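Unknown protein (Galdieria sulphuraria, PDB 2NYI) is a tandem ACT domain protein of unassigned activity that probably binds a small regulatory ligand such as an amino acid, as many ACT domains do. Local coordinates at the interface of chains A and B. Sequence-based numbering; all coordinates share one arbitrary frame. Chains: chain A/B, unknown protein.

Contact 1: the interface of chains A and B. Residues chain A 39-41, 44-46; chain B 7, 48.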
ATOM      1  N   ALA A  39      -3.369   1.057   0.224  1.00 28.77           N
ATOM      2  CA  ALA A  39      -2.616   2.300   0.242  1.00 29.98           C
ATOM      3  C   ALA A  39      -3.466   3.402  -0.361  1.00 26.58           C
ATOM      4  O   ALA A  39      -4.184   3.197  -1.339  1.00 24.49           O
ATOM      5  CB  ALA A  39      -1.352   2.147  -0.537  1.00 28.95           C
ATOM      6  N   CYS A  40      -3.505   4.541   0.331  0.60 26.29           N
ATOM      7  CA  CYS A  40      -4.192   5.741  -0.140  0.60 22.90           C
ATOM      8  C   CYS A  40      -3.197   6.893  -0.088  0.60 19.46           C
ATOM      9  O   CYS A  40      -2.442   7.030   0.872  0.60 18.59           O
ATOM     10  CB  CYS A  40      -5.395   6.094   0.742  0.60 24.71           C
ATOM     11  SG  CYS A  40      -6.948   5.242   0.390  0.60 25.65           S
ATOM     12  N   LEU A  41      -3.189   7.705  -1.138  1.00 19.08           N
ATOM     13  CA  LEU A  41      -2.317   8.875  -1.218  1.00 17.17           C
ATOM     14  C   LEU A  41      -2.808   9.833  -2.292  1.00 16.37           C
ATOM     15  O   LEU A  41      -3.223   9.399  -3.370  1.00 15.16           O
ATOM     16  CB  LEU A  41      -0.877   8.437  -1.529  1.00 16.82           C
ATOM     17  CG  LEU A  41       0.206   9.541  -1.577  1.00 19.47           C
ATOM     18  CD1 LEU A  41       0.514  10.052  -0.172  1.00 20.46           C
ATOM     19  CD2 LEU A  41       1.492   9.070  -2.250  1.00 18.58           C
ATOM     20  N   ASP A  44      -5.937   9.196  -4.433  1.00 17.33           N
ATOM     21  CA  ASP A  44      -6.076   7.884  -5.056  1.00 16.46           C
ATOM     22  C   ASP A  44      -6.108   6.778  -3.987  1.00 16.93           C
ATOM     23  O   ASP A  44      -5.559   6.915  -2.877  1.00 16.14           O
ATOM     24  CB  ASP A  44      -4.904   7.586  -6.031  1.00 14.75           C
ATOM     25  CG  ASP A  44      -5.125   8.134  -7.440  1.00 22.83           C
ATOM     26  OD1 ASP A  44      -6.178   8.767  -7.730  1.00 21.55           O
ATOM     27  OD2 ASP A  44      -4.216   7.926  -8.276  1.00 20.93           O
ATOM     28  N   PHE A  45      -6.719   5.671  -4.380  1.00 16.32           N
ATOM     29  CA  PHE A  45      -6.895   4.472  -3.570  1.00 17.45           C
ATOM     30  C   PHE A  45      -6.334   3.274  -4.356  1.00 17.46           C
ATOM     31  O   PHE A  45      -6.593   3.128  -5.546  1.00 16.54           O
ATOM     32  CB  PHE A  45      -8.408   4.271  -3.251  1.00 17.99           C
ATOM     33  CG  PHE A  45      -8.726   2.932  -2.630  1.00 19.55           C
ATOM     34  CD1 PHE A  45      -8.995   2.836  -1.264  1.00 24.70           C
ATOM     35  CD2 PHE A  45      -8.768   1.775  -3.409  1.00 19.52           C
ATOM     36  CE1 PHE A  45      -9.288   1.584  -0.681  1.00 25.15           C
ATOM     37  CE2 PHE A  45      -9.050   0.518  -2.837  1.00 23.04           C
ATOM     38  CZ  PHE A  45      -9.309   0.435  -1.469  1.00 18.56           C
ATOM     39  N   ALA A  46      -5.587   2.405  -3.678  1.00 16.44           N
ATOM     40  CA  ALA A  46      -5.166   1.132  -4.295  1.00 16.57           C
ATOM     41  C   ALA A  46      -5.213   0.052  -3.202  1.00 15.83           C
ATOM     42  O   ALA A  46      -4.854   0.317  -2.024  1.00 15.93           O
ATOM     43  CB  ALA A  46      -3.750   1.257  -4.905  1.00 18.82           C
TER
ATOM     44  N   VAL B   7      -1.003  13.100  -9.087  1.00 14.40           N
ATOM     45  CA  VAL B   7      -1.112  11.804  -8.429  1.00 13.95           C
ATOM     46  C   VAL B   7      -1.115  10.740  -9.520  1.00 14.44           C
ATOM     47  O   VAL B   7      -1.844  10.841 -10.525  1.00 15.64           O
ATOM     48  CB  VAL B   7      -2.298  11.731  -7.412  1.00 13.88           C
ATOM     49  CG1 VAL B   7      -3.655  11.855  -8.107  1.00 15.79           C
ATOM     50  CG2 VAL B   7      -2.231  10.430  -6.602  1.00 18.40           C
ATOM     51  N   ILE B  48       1.037   4.196  -5.471  1.00 12.36           N
ATOM     52  CA  ILE B  48       0.486   5.528  -5.734  1.00 12.40           C
ATOM     53  C   ILE B  48       1.636   6.497  -5.440  1.00 14.42           C
ATOM     54  O   ILE B  48       2.347   6.337  -4.452  1.00 15.40           O
ATOM     55  CB  ILE B  48      -0.695   5.843  -4.827  1.00 13.52           C
ATOM     56  CG1 ILE B  48      -1.794   4.756  -4.984  1.00 15.70           C
ATOM     57  CG2 ILE B  48      -1.263   7.298  -5.116  1.00 12.93           C
ATOM     58  CD1 ILE B  48      -2.929   4.919  -3.964  1.00 23.26           C
TER
HETATM   59  O   HOH W   1      -3.993   8.833 -10.833  1.00 18.63           O

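Contact 2: the interface of chains A and B. Residues chain A 39-40, 124; chain B 37-38, 48, 122.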
ATOM      1  N   ALA A  39      -3.369   1.057   0.224  1.00 28.77           N
ATOM      2  CA  ALA A  39      -2.616   2.300   0.242  1.00 29.98           C
ATOM      3  C   ALA A  39      -3.466   3.402  -0.361  1.00 26.58           C
ATOM      4  O   ALA A  39      -4.184   3.197  -1.339  1.00 24.49           O
ATOM      5  CB  ALA A  39      -1.352   2.147  -0.537  1.00 28.95           C
ATOM      6  N   CYS A  40      -3.505   4.541   0.331  0.60 26.29           N
ATOM      7  CA  CYS A  40      -4.192   5.741  -0.140  0.60 22.90           C
ATOM      8  C   CYS A  40      -3.197   6.893  -0.088  0.60 19.46           C
ATOM      9  O   CYS A  40      -2.442   7.030   0.872  0.60 18.59           O
ATOM     10  CB  CYS A  40      -5.395   6.094   0.742  0.60 24.71           C
ATOM     11  SG  CYS A  40      -6.948   5.242   0.390  0.60 25.65           S
ATOM     12  N   LEU A 124       6.998  -0.227   0.575  1.00 20.43           N
ATOM     13  CA  LEU A 124       7.754   0.999   0.354  1.00 19.56           C
ATOM     14  C   LEU A 124       6.880   2.188   0.679  1.00 18.85           C
ATOM     15  O   LEU A 124       5.723   2.232   0.280  1.00 19.48           O
ATOM     16  CB  LEU A 124       8.242   1.096  -1.103  1.00 22.07           C
ATOM     17  CG  LEU A 124       8.799   2.476  -1.502  1.00 27.29           C
ATOM     18  CD1 LEU A 124      10.135   2.633  -0.846  1.00 29.11           C
ATOM     19  CD2 LEU A 124       8.914   2.622  -2.995  1.00 32.80           C
TER
ATOM     20  N   ARG B  37       3.426   5.377  -1.827  1.00 15.13           N
ATOM     21  CA  ARG B  37       2.979   4.264  -1.008  1.00 16.52           C
ATOM     22  C   ARG B  37       2.795   3.086  -1.948  1.00 17.65           C
ATOM     23  O   ARG B  37       2.214   3.225  -3.029  1.00 16.03           O
ATOM     24  CB  ARG B  37       1.660   4.600  -0.292  1.00 15.36           C
ATOM     25  CG  ARG B  37       1.869   5.555   0.898  1.00 23.54           C
ATOM     26  CD  ARG B  37       0.682   5.649   1.804  1.00 41.57           C
ATOM     27  NE  ARG B  37       1.021   6.352   3.041  1.00 54.91           N
ATOM     28  CZ  ARG B  37       0.364   7.403   3.528  1.00 59.24           C
ATOM     29  NH1 ARG B  37      -0.700   7.893   2.905  1.00 57.68           N
ATOM     30  NH2 ARG B  37       0.767   7.961   4.662  1.00 60.33           N
HETATM   31  N   MSE B  38       3.307   1.930  -1.544  1.00 21.77           N
HETATM   32  CA  MSE B  38       3.170   0.725  -2.351  1.00 26.40           C
HETATM   33  C   MSE B  38       2.266  -0.327  -1.662  1.00 27.41           C
HETATM   34  O   MSE B  38       2.066  -0.308  -0.436  1.00 28.05           O
HETATM   35  CB  MSE B  38       4.570   0.163  -2.584  1.00 27.70           C
HETATM   36  CG  MSE B  38       4.698  -0.831  -3.703  1.00 35.86           C
HETATM   37 SE   MSE B  38       6.236  -1.941  -3.293  1.00 29.78          SE
HETATM   38  CE  MSE B  38       7.399  -1.173  -4.381  1.00 37.76           C
ATOM     39  N   ILE B  48       1.037   4.196  -5.471  1.00 12.36           N
ATOM     40  CA  ILE B  48       0.486   5.528  -5.734  1.00 12.40           C
ATOM     41  C   ILE B  48       1.636   6.497  -5.440  1.00 14.42           C
ATOM     42  O   ILE B  48       2.347   6.337  -4.452  1.00 15.40           O
ATOM     43  CB  ILE B  48      -0.695   5.843  -4.827  1.00 13.52           C
ATOM     44  CG1 ILE B  48      -1.794   4.756  -4.984  1.00 15.70           C
ATOM     45  CG2 ILE B  48      -1.263   7.298  -5.116  1.00 12.93           C
ATOM     46  CD1 ILE B  48      -2.929   4.919  -3.964  1.00 23.26           C
ATOM     47  N   VAL B 122      -6.615   5.524   6.020  1.00 22.45           N
ATOM     48  CA  VAL B 122      -5.373   5.978   5.417  1.00 24.72           C
ATOM     49  C   VAL B 122      -4.441   4.812   5.070  1.00 23.36           C
ATOM     50  O   VAL B 122      -3.763   4.845   4.037  1.00 24.55           O
ATOM     51  CB  VAL B 122      -4.640   6.987   6.342  1.00 27.11           C
ATOM     52  CG1 VAL B 122      -3.308   7.409   5.735  1.00 30.57           C
ATOM     53  CG2 VAL B 122      -5.515   8.230   6.563  1.00 32.42           C
TER
HETATM   54  O   HOH W   2       4.190  -0.663   1.577  1.00 31.40           O
HETATM   55  O   HOH W   3      -1.825   4.087   2.614  1.00 31.46           O
HETATM   56  O   HOH W   4       3.205   1.863   1.675  1.00 42.46           O

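Contact 3: the interface of chains A and B. Residues chain A 41, 107, 126-128; chain B 33-36.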
ATOM      1  N   LEU A  41      -3.189   7.705  -1.138  1.00 19.08           N
ATOM      2  CA  LEU A  41      -2.317   8.875  -1.218  1.00 17.17           C
ATOM      3  C   LEU A  41      -2.808   9.833  -2.292  1.00 16.37           C
ATOM      4  O   LEU A  41      -3.223   9.399  -3.370  1.00 15.16           O
ATOM      5  CB  LEU A  41      -0.877   8.437  -1.529  1.00 16.82           C
ATOM      6  CG  LEU A  41       0.206   9.541  -1.577  1.00 19.47           C
ATOM      7  CD1 LEU A  41       0.514  10.052  -0.172  1.00 20.46           C
ATOM      8  CD2 LEU A  41       1.492   9.070  -2.250  1.00 18.58           C
ATOM      9  N   VAL A 107      15.698   8.534  -4.967  1.00 27.94           N
ATOM     10  CA  VAL A 107      14.859   7.360  -5.199  1.00 26.00           C
ATOM     11  C   VAL A 107      15.430   6.478  -6.318  1.00 25.65           C
ATOM     12  O   VAL A 107      15.595   5.273  -6.127  1.00 26.53           O
ATOM     13  CB  VAL A 107      13.387   7.761  -5.478  1.00 27.06           C
ATOM     14  CG1 VAL A 107      12.535   6.531  -5.664  1.00 27.37           C
ATOM     15  CG2 VAL A 107      12.836   8.618  -4.317  1.00 23.34           C
ATOM     16  N   THR A 126       7.659   6.607   0.809  1.00 19.91           N
ATOM     17  CA  THR A 126       8.548   7.759   0.866  1.00 19.93           C
ATOM     18  C   THR A 126       7.698   8.992   1.190  1.00 19.59           C
ATOM     19  O   THR A 126       6.479   9.040   0.897  1.00 18.70           O
ATOM     20  CB  THR A 126       9.377   7.998  -0.458  1.00 22.44           C
ATOM     21  OG1 THR A 126       8.522   8.511  -1.475  1.00 23.86           O
ATOM     22  CG2 THR A 126      10.036   6.705  -0.986  1.00 19.45           C
ATOM     23  N   GLU A 127       8.346   9.964   1.808  1.00 21.85           N
ATOM     24  CA  GLU A 127       7.720  11.254   2.104  1.00 24.56           C
ATOM     25  C   GLU A 127       8.755  12.339   1.991  1.00 22.63           C
ATOM     26  O   GLU A 127       9.961  12.077   2.121  1.00 21.73           O
ATOM     27  CB  GLU A 127       7.082  11.273   3.499  1.00 24.48           C
ATOM     28  CG  GLU A 127       8.018  11.029   4.642  1.00 34.12           C
ATOM     29  CD  GLU A 127       7.340  11.168   6.008  1.00 31.05           C
ATOM     30  OE1 GLU A 127       6.210  11.707   6.078  1.00 52.93           O
ATOM     31  OE2 GLU A 127       7.947  10.721   7.003  1.00 39.91           O
ATOM     32  N   THR A 128       8.282  13.553   1.736  1.00 23.14           N
ATOM     33  CA  THR A 128       9.124  14.748   1.802  1.00 24.27           C
ATOM     34  C   THR A 128       8.476  15.746   2.754  1.00 24.98           C
ATOM     35  O   THR A 128       7.249  15.902   2.767  1.00 24.90           O
ATOM     36  CB  THR A 128       9.320  15.391   0.418  1.00 24.52           C
ATOM     37  OG1 THR A 128       8.047  15.521  -0.227  1.00 23.82           O
ATOM     38  CG2 THR A 128      10.235  14.532  -0.442  1.00 27.89           C
TER
ATOM     39  N   VAL B  33       9.662  12.813  -7.153  1.00 19.86           N
ATOM     40  CA  VAL B  33       8.747  12.075  -6.277  1.00 18.75           C
ATOM     41  C   VAL B  33       8.561  12.866  -4.974  1.00 18.74           C
ATOM     42  O   VAL B  33       9.533  13.120  -4.253  1.00 20.88           O
ATOM     43  CB  VAL B  33       9.265  10.673  -5.973  1.00 19.55           C
ATOM     44  CG1 VAL B  33       8.414  10.007  -4.892  1.00 19.37           C
ATOM     45  CG2 VAL B  33       9.305   9.816  -7.274  1.00 21.73           C
ATOM     46  N   GLU B  34       7.335  13.291  -4.689  1.00 16.82           N
ATOM     47  CA  GLU B  34       7.043  13.964  -3.414  1.00 17.96           C
ATOM     48  C   GLU B  34       6.767  12.955  -2.300  1.00 16.65           C
ATOM     49  O   GLU B  34       7.255  13.092  -1.181  1.00 18.05           O
ATOM     50  CB  GLU B  34       5.865  14.939  -3.551  1.00 17.33           C
ATOM     51  CG  GLU B  34       6.101  16.048  -4.611  1.00 18.69           C
ATOM     52  CD  GLU B  34       4.904  17.030  -4.771  1.00 25.77           C
ATOM     53  OE1 GLU B  34       3.890  16.702  -5.461  1.00 33.86           O
ATOM     54  OE2 GLU B  34       5.002  18.151  -4.220  1.00 47.79           O
ATOM     55  N   SER B  35       5.960  11.951  -2.607  1.00 15.43           N
ATOM     56  CA  SER B  35       5.665  10.873  -1.657  1.00 14.13           C
ATOM     57  C   SER B  35       5.167   9.667  -2.427  1.00 13.04           C
ATOM     58  O   SER B  35       4.806   9.776  -3.610  1.00 13.60           O
ATOM     59  CB  SER B  35       4.645  11.328  -0.592  1.00 16.99           C
ATOM     60  OG  SER B  35       3.517  11.921  -1.189  1.00 23.26           O
ATOM     61  N   SER B  36       5.172   8.506  -1.770  1.00 12.45           N
ATOM     62  CA  SER B  36       4.715   7.290  -2.417  1.00 14.69           C
ATOM     63  C   SER B  36       4.319   6.255  -1.396  1.00 14.99           C
ATOM     64  O   SER B  36       4.841   6.220  -0.272  1.00 15.04           O
ATOM     65  CB  SER B  36       5.775   6.714  -3.362  1.00 14.61           C
ATOM     66  OG  SER B  36       6.969   6.383  -2.656  1.00 19.39           O
TER

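Contact 4: the interface of chains A and B. Residues chain A 107-108, 111, 121, 124; chain B 19-20, 23.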
ATOM      1  N   VAL A 107      15.698   8.534  -4.967  1.00 27.94           N
ATOM      2  CA  VAL A 107      14.859   7.360  -5.199  1.00 26.00           C
ATOM      3  C   VAL A 107      15.430   6.478  -6.318  1.00 25.65           C
ATOM      4  O   VAL A 107      15.595   5.273  -6.127  1.00 26.53           O
ATOM      5  CB  VAL A 107      13.387   7.761  -5.478  1.00 27.06           C
ATOM      6  CG1 VAL A 107      12.535   6.531  -5.664  1.00 27.37           C
ATOM      7  CG2 VAL A 107      12.836   8.618  -4.317  1.00 23.34           C
ATOM      8  N   GLU A 108      15.742   7.074  -7.477  1.00 24.94           N
ATOM      9  CA  GLU A 108      16.355   6.303  -8.574  1.00 24.16           C
ATOM     10  C   GLU A 108      17.652   5.647  -8.119  1.00 24.98           C
ATOM     11  O   GLU A 108      17.910   4.479  -8.439  1.00 24.37           O
ATOM     12  CB  GLU A 108      16.591   7.179  -9.821  1.00 23.87           C
ATOM     13  CG  GLU A 108      16.976   6.387 -11.092  1.00 21.46           C
ATOM     14  CD  GLU A 108      18.446   5.967 -11.146  1.00 29.12           C
ATOM     15  OE1 GLU A 108      19.308   6.609 -10.493  1.00 25.66           O
ATOM     16  OE2 GLU A 108      18.737   4.986 -11.852  1.00 22.81           O
ATOM     17  N   THR A 111      16.912   2.657  -5.480  1.00 23.98           N
ATOM     18  CA  THR A 111      16.264   1.550  -6.184  1.00 23.69           C
ATOM     19  C   THR A 111      17.138   0.930  -7.293  1.00 23.44           C
ATOM     20  O   THR A 111      17.012  -0.239  -7.602  1.00 22.13           O
ATOM     21  CB  THR A 111      14.868   1.945  -6.714  1.00 24.94           C
ATOM     22  OG1 THR A 111      14.986   3.017  -7.652  1.00 23.74           O
ATOM     23  CG2 THR A 111      13.959   2.393  -5.558  1.00 19.74           C
ATOM     24  N   ILE A 121      11.302  -5.491  -3.745  1.00 24.00           N
ATOM     25  CA  ILE A 121      10.736  -4.577  -2.767  1.00 24.55           C
ATOM     26  C   ILE A 121       9.360  -5.102  -2.356  1.00 24.08           C
ATOM     27  O   ILE A 121       8.487  -5.324  -3.207  1.00 24.97           O
ATOM     28  CB  ILE A 121      10.656  -3.133  -3.332  1.00 24.08           C
ATOM     29  CG1 ILE A 121      12.050  -2.645  -3.778  1.00 25.18           C
ATOM     30  CG2 ILE A 121      10.073  -2.187  -2.272  1.00 20.92           C
ATOM     31  CD1 ILE A 121      12.044  -1.263  -4.447  1.00 27.94           C
ATOM     32  N   LEU A 124       6.998  -0.227   0.575  1.00 20.43           N
ATOM     33  CA  LEU A 124       7.754   0.999   0.354  1.00 19.56           C
ATOM     34  C   LEU A 124       6.880   2.188   0.679  1.00 18.85           C
ATOM     35  O   LEU A 124       5.723   2.232   0.280  1.00 19.48           O
ATOM     36  CB  LEU A 124       8.242   1.096  -1.103  1.00 22.07           C
ATOM     37  CG  LEU A 124       8.799   2.476  -1.502  1.00 27.29           C
ATOM     38  CD1 LEU A 124      10.135   2.633  -0.846  1.00 29.11           C
ATOM     39  CD2 LEU A 124       8.914   2.622  -2.995  1.00 32.80           C
TER
ATOM     40  N   VAL B  19       9.844  -0.281  -9.270  1.00 15.72           N
ATOM     41  CA  VAL B  19      10.050   1.046  -8.668  1.00 16.62           C
ATOM     42  C   VAL B  19      11.241   1.721  -9.327  1.00 16.30           C
ATOM     43  O   VAL B  19      11.185   2.916  -9.601  1.00 15.34           O
ATOM     44  CB  VAL B  19      10.219   0.999  -7.133  1.00 17.48           C
ATOM     45  CG1 VAL B  19      10.422   2.422  -6.553  1.00 13.87           C
ATOM     46  CG2 VAL B  19       8.965   0.346  -6.510  1.00 18.88           C
ATOM     47  N   HIS B  20      12.321   0.965  -9.571  1.00 15.30           N
ATOM     48  CA  HIS B  20      13.445   1.553 -10.299  1.00 15.08           C
ATOM     49  C   HIS B  20      13.069   2.059 -11.714  1.00 15.65           C
ATOM     50  O   HIS B  20      13.421   3.194 -12.098  1.00 16.02           O
ATOM     51  CB  HIS B  20      14.673   0.633 -10.381  1.00 15.36           C
ATOM     52  CG  HIS B  20      15.792   1.304 -11.107  1.00 16.91           C
ATOM     53  ND1 HIS B  20      16.138   0.983 -12.398  1.00 23.03           N
ATOM     54  CD2 HIS B  20      16.519   2.398 -10.785  1.00 18.06           C
ATOM     55  CE1 HIS B  20      17.099   1.793 -12.810  1.00 24.59           C
ATOM     56  NE2 HIS B  20      17.359   2.654 -11.842  1.00 21.94           N
ATOM     57  N   SER B  23      11.016   5.222 -11.363  0.50 15.22           N
ATOM     58  CA  SER B  23      11.748   6.393 -10.859  0.50 16.28           C
ATOM     59  C   SER B  23      12.782   6.927 -11.856  0.50 16.19           C
ATOM     60  O   SER B  23      13.004   8.139 -11.940  0.50 16.28           O
ATOM     61  CB  SER B  23      12.391   6.083  -9.514  0.50 16.07           C
ATOM     62  OG  SER B  23      13.339   5.051  -9.636  0.50 15.74           O
TER

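Contact 1: the interface of chains A and B
The beta-hairpin of chain A formed by strands 32-41 and 44-53, part of its N-terminal ACT domain, receives B:Ile48 from strand 44-53 of chain B. The isoleucine lies over the backbone of the hairpin, and each of its branches touches both strands. Its longer branch, with CG1 beside the backbone N (chi1 -57°) and then extended, carries the terminal methyl CD1 to the carbonyl O of A:Ala39 at 3.4 Å and to the CB methyl of A:Ala46 at 3.9 Å. The shorter branch turns the other way: methyl CG2 rests on the carbonyl O of A:Leu41 at 3.4 Å and on CB of A:Asp44 at 3.8 Å. A:Leu41 covers B:Ile48 from strand 32-41, its CB against methyl CG2 and its methyl CD2 near the isoleucine carbonyl O. Further out, the A:Asp44 carboxylate crosses the B:Val7 side chain at a slant, its CG 3.8 Å from the valine methyl CG2. Replacing A:Asp44 with an alanine would probably uncover the B:Val7 methyls and leave the bridging water without its carboxylate partner, although CB could still touch B:Ile48. That water lies 2.7 Å from A:Asp44 OD2 and 3.0 Å from the carbonyl O of B:Val7.

Contact 2: the interface of chains A and B
Strand 32-41 of chain B runs between two pieces of chain A, strand 32-41 on one flank and strand 123-130 on the other, while strand 120-130 of chain B adds B:Val122 beside A:Cys40. Toward the first flank, B:Arg37 stretches out from CG to NE and presents the edge of its guanidinium group. NH1 gives a hydrogen bond of 2.8 Å to the carbonyl O of A:Cys40, which lies nearly in the guanidinium plane; the C=O points almost straight at the nitrogen (168°). Nearer the backbone, CB of the arginine meets the CB methyl of A:Ala39 at 3.9 Å. A water links the amide N of A:Cys40 to the carbonyl O of B:Val122. On the opposite flank the amide N of selenomethionine B:Met38 donates to the carbonyl O of A:Leu124 at 3.0 Å. The B:Met38 chain bends at chi3 (-101°), bringing methyl CE back to CB of A:Leu124 at 4.1 Å. Two waters in mutual contact supplement the direct link: one joins A:Leu124 N to B:Met38 O, and the other touches both carbonyl oxygens. The patch thus sits where the N-terminal ACT domain of chain B meets the equivalent strand of chain A and a later strand of that chain, with B:Val122 joining from a later strand of chain B.

Contact 3: the interface of chains A and B
A:Thr126 and B:Ser36 face each other in an antiparallel beta bridge between strand 123-130 of chain A and strand 32-41 of chain B. Two backbone hydrogen bonds make the bridge: A:Thr126 N to B:Ser36 O and B:Ser36 N to A:Thr126 O, each 3.0 Å long. The same two residues are also joined through their hydroxyls, A:Thr126 OG1 and B:Ser36 OG, 2.9 Å apart with the donor undecided. Both oxygens sit between their own backbone N and carbonyl carbon (chi1 73° and 61°), which turns them toward one another alongside the bridge. Farther along, the hydroxyl OG1 of A:Thr128 donates to the carbonyl O of B:Glu34 at 2.7 Å, approaching 20° from the carbonyl plane. The A:Thr128 amide is also near that oxygen, but its N-H points elsewhere, so the side chain makes the link in place of a regular strand bond.

Van der Waals contacts surround these bonds. Methyl CD2 of A:Leu41 touches CA of B:Ser36 at 3.7 Å and comes equally near a hydroxyl oxygen, OG of B:Ser35. B:Val33 places CG1 3.7 Å from another, A:Thr126 OG1, and A:Val107, from helix 106-116, is a looser neighbour on the same flank, its CG2 4.4 Å from B:Val33 CB. The site extends beta-sheet pairing from one copy into the other and probably helps hold them in register.

Contact 4: the interface of chains A and B
B:His20 and A:Glu108 make a direct polar link between helix 18-28 of chain B and helix 106-116 of chain A. Ring nitrogen NE2 donates to carboxylate oxygen OE2 at 2.7 Å. The acceptor lies close to the ring plane, but the histidine comes from above the carboxylate, and the two planes are 56° apart. A bend at chi2 (-80°) folds the glutamate so that it runs beside the histidine. At the ring edge, CD2 is near the backbone O of A:Glu108 and the hydroxyl of A:Thr111. A phenylalanine in place of B:His20 would probably leave the A:Glu108 carboxylate without its N-H partner across the interface. Next to this pair, B:Val19 puts methyl CG1 against CG2 of A:Thr111 at 3.7 Å and CD2 of A:Leu124 at 3.9 Å, while A:Ile121 crosses it at about a right angle. B:Ser23 CB rests on methyl CG1 of A:Val107. Hydroxyls A:Thr111 OG1 and B:Ser23 OG lie 3.3 Å apart, a weak hydrogen bond at most. Behind them, each donates within its own helix: A:Thr111 OG1 to A:Val107 O at 2.8 Å, and B:Ser23 OG to B:Val19 O at 3.0 Å. The site packs helix 18-28 of chain B against helix 106-116 and neighbouring strand residues of chain A, probably helping to set the chains' relative position.

Contacts 1 and 2 nearly coincide, the centres of their C-alpha atoms about 5 Å apart, and share A:Ala39, A:Cys40 and B:Ile48. A:Leu41 carries contact 1 on to contact 3, about 12 Å away, while A:Leu124 joins contact 2 to contact 4, about 14 Å away. Contacts 3 and 4 share A:Val107, with centres about 11 Å apart; contacts 1 and 4 are the most distant pair, at about 17 Å. Strand and helix surfaces therefore form one continuous patch. Its two-fold twin repeats every contact with the chains exchanged, as expected of a dimer, although the structure alone does not prove one in solution.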